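Local structure of ribose-5-phosphate isomerase RpiB (Thermotoga maritima, 1O1X) at residues A[117-120]-A[121-125]; A[32-36]-A[37-41]. The protein probably catalyses the interconversion of ribose 5-phosphate and ribulose 5-phosphate. All coordinates share one frame; numbering follows the deposited sequence.

Contact 1 of 2, residues A[117-120]-A[121-125]; sequences VLPG and RLIGA
P119 packs against L122 and I123 where the chain turns between strand 115-117 and helix 125-137. The turn closes on one carbonyl. P119 O accepts from L122 N at 3.1 Å and from I123 N at 3.2 Å. The two donors use it differently. I123 N lies almost straight out from the C=O bond, with an angle of 168° at the oxygen. L122 N sits well above the carbonyl plane. Apolar contacts flank this pair of hydrogen bonds and make the tight part. P119 CB lies 3.7 Å from CD1 of L122, and the two side chains cross at about a right angle. The ring also meets I123, with P119 CG 4.0 Å from I123 CG2. I123 CG1 stands between its own backbone N and carbonyl carbon (chi1 63°). I123 CD1 extends from there and ends 4.1 Å from L118 CD2. I131 of the following helix touches both L118 and I123. L122 is buried at a subunit interface, against W130 of a second subunit and M103 of a third. The looser side is at G120 and R121. R121 is exposed, and its bent side chain starts out along the G120 carbonyl group but then leaves the turn. A water joins two carbonyl oxygens that could not bond to each other. It donates to G120 O at 2.8 Å and to I123 O at 2.7 Å, bridging two oxygens 4.5 Å apart. R121 is predicted to bind D-ribulose 5-phosphate, and its backbone bonds to G78 of the same predicted site. The chemistry therefore divides the turn: a carbonyl that accepts two N-H groups and an apolar flank fix the backbone, and a cationic side chain projects from it, consistent with binding a phosphorylated sugar.

Contact 2 of 2, residues A[32-36]-A[37-41]; sequences NYLLG and KGIEV
L34 forms the bump that I39 and V41 close around as the chain leaves helix 24-36 and enters strand 40-43. L34 CB meets V41 CG2 at 3.6 Å, and L34 CD2 lies 3.9 Å from I39 CD1. V41 also fits beside L35, whose CD2 reaches to 4.0 Å from V41 CB. The valine thus fills the hollow between two consecutive leucines. The bend is a Schellman motif, with G38 at positive phi (77°). L34 O accepts from I39 N at 3.1 Å and also from K37 N, and the two donors come from opposite faces of its carbonyl plane. G38 N bonds to L35 O at 3.0 Å. On the far flank K37 lies over one face of the Y33 ring. K37 CD is 4.3 Å from the centroid of the Y33 ring, a CH-pi contact offset toward the rim. Bends at chi3 and chi4 (40°) carry K37 NZ on to Y33 OH, a weak bond of 3.2 Å. The stronger partner of that hydroxyl is D133 on helix 125-137, while F129 stacks on the ring. The chemistry implies a helix end closed by backbone bonds, with I39 and V41 set against strand 14-18 and the polar Y33-K37 pair beside D133.

Both contacts are turns of a parallel alpha/beta fold; one leads from strand to helix, the other from helix to strand. Contact 1 joins strand 115-117 to helix 125-137, whereas contact 2 joins helix 24-36 to strand 40-43. Their centres are 18 Å apart, and their nearest atoms are about 7 Å apart without touching. The two helices connect them: I123 and A125 pack on L26 of helix 24-36, and L34 packs on V132 and L136 of helix 125-137. Only contact 1 belongs to the predicted substrate site. There the R121 side chain is about 4 Å from G78, and the side chains of R121 and H21 are about 6 Å apart. Contact 2 lies away from that site.

Contact 1 of 2, residues A[117-120]-A[121-125]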
loop_
_atom_site.group_PDB
_atom_site.type_symbol
_atom_site.label_atom_id
_atom_site.label_comp_id
_atom_site.label_asym_id
_atom_site.label_seq_id
_atom_site.Cartn_x
_atom_site.Cartn_y
_atom_site.Cartn_z
ATOM N N VAL A 117 10.003 1.213 -11.630
ATOM C CA VAL A 117 9.940 -0.194 -11.333
ATOM C C VAL A 117 8.570 -0.505 -10.730
ATOM O O VAL A 117 8.124 0.162 -9.770
ATOM C CB VAL A 117 11.090 -0.626 -10.348
ATOM C CG1 VAL A 117 10.969 -2.101 -9.987
ATOM C CG2 VAL A 117 12.467 -0.289 -10.917
ATOM N N LEU A 118 7.951 -1.550 -11.247
ATOM C CA LEU A 118 6.644 -1.981 -10.824
ATOM C C LEU A 118 6.649 -3.432 -10.364
ATOM O O LEU A 118 7.307 -4.269 -10.947
ATOM C CB LEU A 118 5.640 -1.869 -11.978
ATOM C CG LEU A 118 5.421 -0.499 -12.578
ATOM C CD1 LEU A 118 4.640 -0.601 -13.882
ATOM C CD2 LEU A 118 4.701 0.383 -11.589
ATOM N N PRO A 119 5.883 -3.719 -9.324
ATOM C CA PRO A 119 5.701 -5.085 -8.850
ATOM C C PRO A 119 4.563 -5.855 -9.546
ATOM O O PRO A 119 3.364 -5.708 -9.198
ATOM C CB PRO A 119 5.362 -4.888 -7.403
ATOM C CG PRO A 119 4.641 -3.631 -7.368
ATOM C CD PRO A 119 5.174 -2.758 -8.483
ATOM N N GLY A 120 4.955 -6.752 -10.434
ATOM C CA GLY A 120 4.042 -7.473 -11.310
ATOM C C GLY A 120 3.074 -8.407 -10.672
ATOM O O GLY A 120 2.071 -8.711 -11.258
ATOM N N ARG A 121 3.350 -8.891 -9.470
ATOM C CA ARG A 121 2.408 -9.731 -8.741
ATOM C C ARG A 121 1.650 -9.034 -7.634
ATOM O O ARG A 121 0.792 -9.652 -7.017
ATOM C CB ARG A 121 3.151 -10.889 -8.085
ATOM C CG ARG A 121 3.904 -11.752 -9.019
ATOM C CD ARG A 121 3.092 -12.396 -10.073
ATOM N NE ARG A 121 3.621 -13.731 -10.310
ATOM C CZ ARG A 121 3.150 -14.556 -11.209
ATOM N NH1 ARG A 121 2.112 -14.195 -11.981
ATOM N NH2 ARG A 121 3.719 -15.758 -11.335
ATOM N N LEU A 122 2.016 -7.799 -7.317
ATOM C CA LEU A 122 1.489 -7.112 -6.169
ATOM C C LEU A 122 0.396 -6.095 -6.532
ATOM O O LEU A 122 -0.534 -5.921 -5.757
ATOM C CB LEU A 122 2.581 -6.405 -5.395
ATOM C CG LEU A 122 3.720 -7.251 -4.819
ATOM C CD1 LEU A 122 4.615 -6.321 -4.035
ATOM C CD2 LEU A 122 3.269 -8.406 -3.991
ATOM N N ILE A 123 0.522 -5.410 -7.674
ATOM C CA ILE A 123 -0.443 -4.398 -8.048
ATOM C C ILE A 123 -1.299 -4.804 -9.237
ATOM O O ILE A 123 -0.926 -5.615 -10.077
ATOM C CB ILE A 123 0.174 -2.992 -8.327
ATOM C CG1 ILE A 123 1.133 -3.026 -9.511
ATOM C CG2 ILE A 123 0.806 -2.408 -7.048
ATOM C CD1 ILE A 123 1.547 -1.555 -9.919
ATOM N N GLY A 124 -2.449 -4.164 -9.291
ATOM C CA GLY A 124 -3.384 -4.300 -10.382
ATOM C C GLY A 124 -2.967 -3.457 -11.555
ATOM O O GLY A 124 -2.298 -2.442 -11.424
ATOM N N ALA A 125 -3.388 -3.884 -12.717
ATOM C CA ALA A 125 -3.086 -3.216 -13.943
ATOM C C ALA A 125 -3.567 -1.777 -13.981
ATOM O O ALA A 125 -2.821 -0.894 -14.392
ATOM C CB ALA A 125 -3.678 -3.995 -15.051
HETATM O O HOH W 1 -0.553 -7.808 -11.640
#

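Contact 2 of 2, residues A[32-36]-A[37-41]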
loop_
_atom_site.group_PDB
_atom_site.type_symbol
_atom_site.label_atom_id
_atom_site.label_comp_id
_atom_site.label_asym_id
_atom_site.label_seq_id
_atom_site.Cartn_x
_atom_site.Cartn_y
_atom_site.Cartn_z
ATOM N N ASN A 32 0.948 -2.604 -23.841
ATOM C CA ASN A 32 -0.215 -2.365 -24.691
ATOM C C ASN A 32 -0.944 -1.080 -24.357
ATOM O O ASN A 32 -1.460 -0.421 -25.223
ATOM C CB ASN A 32 -1.136 -3.553 -24.618
ATOM C CG ASN A 32 -0.534 -4.795 -25.259
ATOM O OD1 ASN A 32 0.394 -4.706 -26.062
ATOM N ND2 ASN A 32 -1.041 -5.966 -24.874
ATOM N N TYR A 33 -0.950 -0.707 -23.098
ATOM C CA TYR A 33 -1.523 0.557 -22.655
ATOM C C TYR A 33 -0.780 1.721 -23.288
ATOM O O TYR A 33 -1.398 2.633 -23.861
ATOM C CB TYR A 33 -1.513 0.649 -21.128
ATOM C CG TYR A 33 -1.980 1.977 -20.564
ATOM C CD1 TYR A 33 -3.318 2.340 -20.621
ATOM C CD2 TYR A 33 -1.079 2.860 -19.958
ATOM C CE1 TYR A 33 -3.759 3.550 -20.096
ATOM C CE2 TYR A 33 -1.510 4.091 -19.430
ATOM C CZ TYR A 33 -2.852 4.411 -19.504
ATOM O OH TYR A 33 -3.328 5.582 -19.004
ATOM N N LEU A 34 0.545 1.659 -23.242
ATOM C CA LEU A 34 1.386 2.676 -23.847
ATOM C C LEU A 34 1.220 2.733 -25.353
ATOM O O LEU A 34 1.070 3.833 -25.928
ATOM C CB LEU A 34 2.862 2.454 -23.462
ATOM C CG LEU A 34 3.104 2.649 -21.967
ATOM C CD1 LEU A 34 4.486 2.162 -21.612
ATOM C CD2 LEU A 34 2.929 4.114 -21.547
ATOM N N LEU A 35 1.258 1.568 -25.997
ATOM C CA LEU A 35 1.081 1.490 -27.443
ATOM C C LEU A 35 -0.255 2.107 -27.880
ATOM O O LEU A 35 -0.333 2.778 -28.901
ATOM C CB LEU A 35 1.216 0.048 -27.952
ATOM C CG LEU A 35 2.594 -0.593 -27.868
ATOM C CD1 LEU A 35 2.547 -2.059 -28.303
ATOM C CD2 LEU A 35 3.627 0.142 -28.736
ATOM N N GLY A 36 -1.300 1.884 -27.099
ATOM C CA GLY A 36 -2.623 2.441 -27.358
ATOM C C GLY A 36 -2.688 3.962 -27.264
ATOM O O GLY A 36 -3.564 4.575 -27.791
ATOM N N LYS A 37 -1.743 4.588 -26.608
ATOM C CA LYS A 37 -1.651 6.040 -26.581
ATOM C C LYS A 37 -0.693 6.592 -27.671
ATOM O O LYS A 37 -0.429 7.795 -27.711
ATOM C CB LYS A 37 -1.170 6.466 -25.186
ATOM C CG LYS A 37 -2.222 6.328 -24.090
ATOM C CD LYS A 37 -1.591 6.438 -22.733
ATOM C CE LYS A 37 -2.530 7.198 -21.747
ATOM N NZ LYS A 37 -4.029 6.838 -21.871
ATOM N N GLY A 38 -0.133 5.718 -28.501
ATOM C CA GLY A 38 0.819 6.099 -29.525
ATOM C C GLY A 38 2.221 6.373 -29.004
ATOM O O GLY A 38 3.011 7.039 -29.677
ATOM N N ILE A 39 2.523 5.893 -27.793
ATOM C CA ILE A 39 3.861 6.023 -27.203
ATOM C C ILE A 39 4.752 4.909 -27.796
ATOM O O ILE A 39 4.316 3.764 -27.932
ATOM C CB ILE A 39 3.770 5.995 -25.697
ATOM C CG1 ILE A 39 3.124 7.314 -25.224
ATOM C CG2 ILE A 39 5.145 5.750 -25.045
ATOM C CD1 ILE A 39 2.731 7.315 -23.789
ATOM N N GLU A 40 5.956 5.295 -28.223
ATOM C CA GLU A 40 6.929 4.374 -28.769
ATOM C C GLU A 40 7.482 3.496 -27.637
ATOM O O GLU A 40 7.997 3.997 -26.652
ATOM C CB GLU A 40 8.049 5.147 -29.466
ATOM C CG GLU A 40 9.062 4.254 -30.178
ATOM C CD GLU A 40 10.251 4.981 -30.770
ATOM O OE1 GLU A 40 10.319 6.262 -30.669
ATOM O OE2 GLU A 40 11.145 4.234 -31.297
ATOM N N VAL A 41 7.340 2.175 -27.770
ATOM C CA VAL A 41 7.812 1.241 -26.756
ATOM C C VAL A 41 8.742 0.212 -27.376
ATOM O O VAL A 41 8.408 -0.380 -28.403
ATOM C CB VAL A 41 6.647 0.488 -26.060
ATOM C CG1 VAL A 41 7.189 -0.428 -24.980
ATOM C CG2 VAL A 41 5.641 1.437 -25.448
#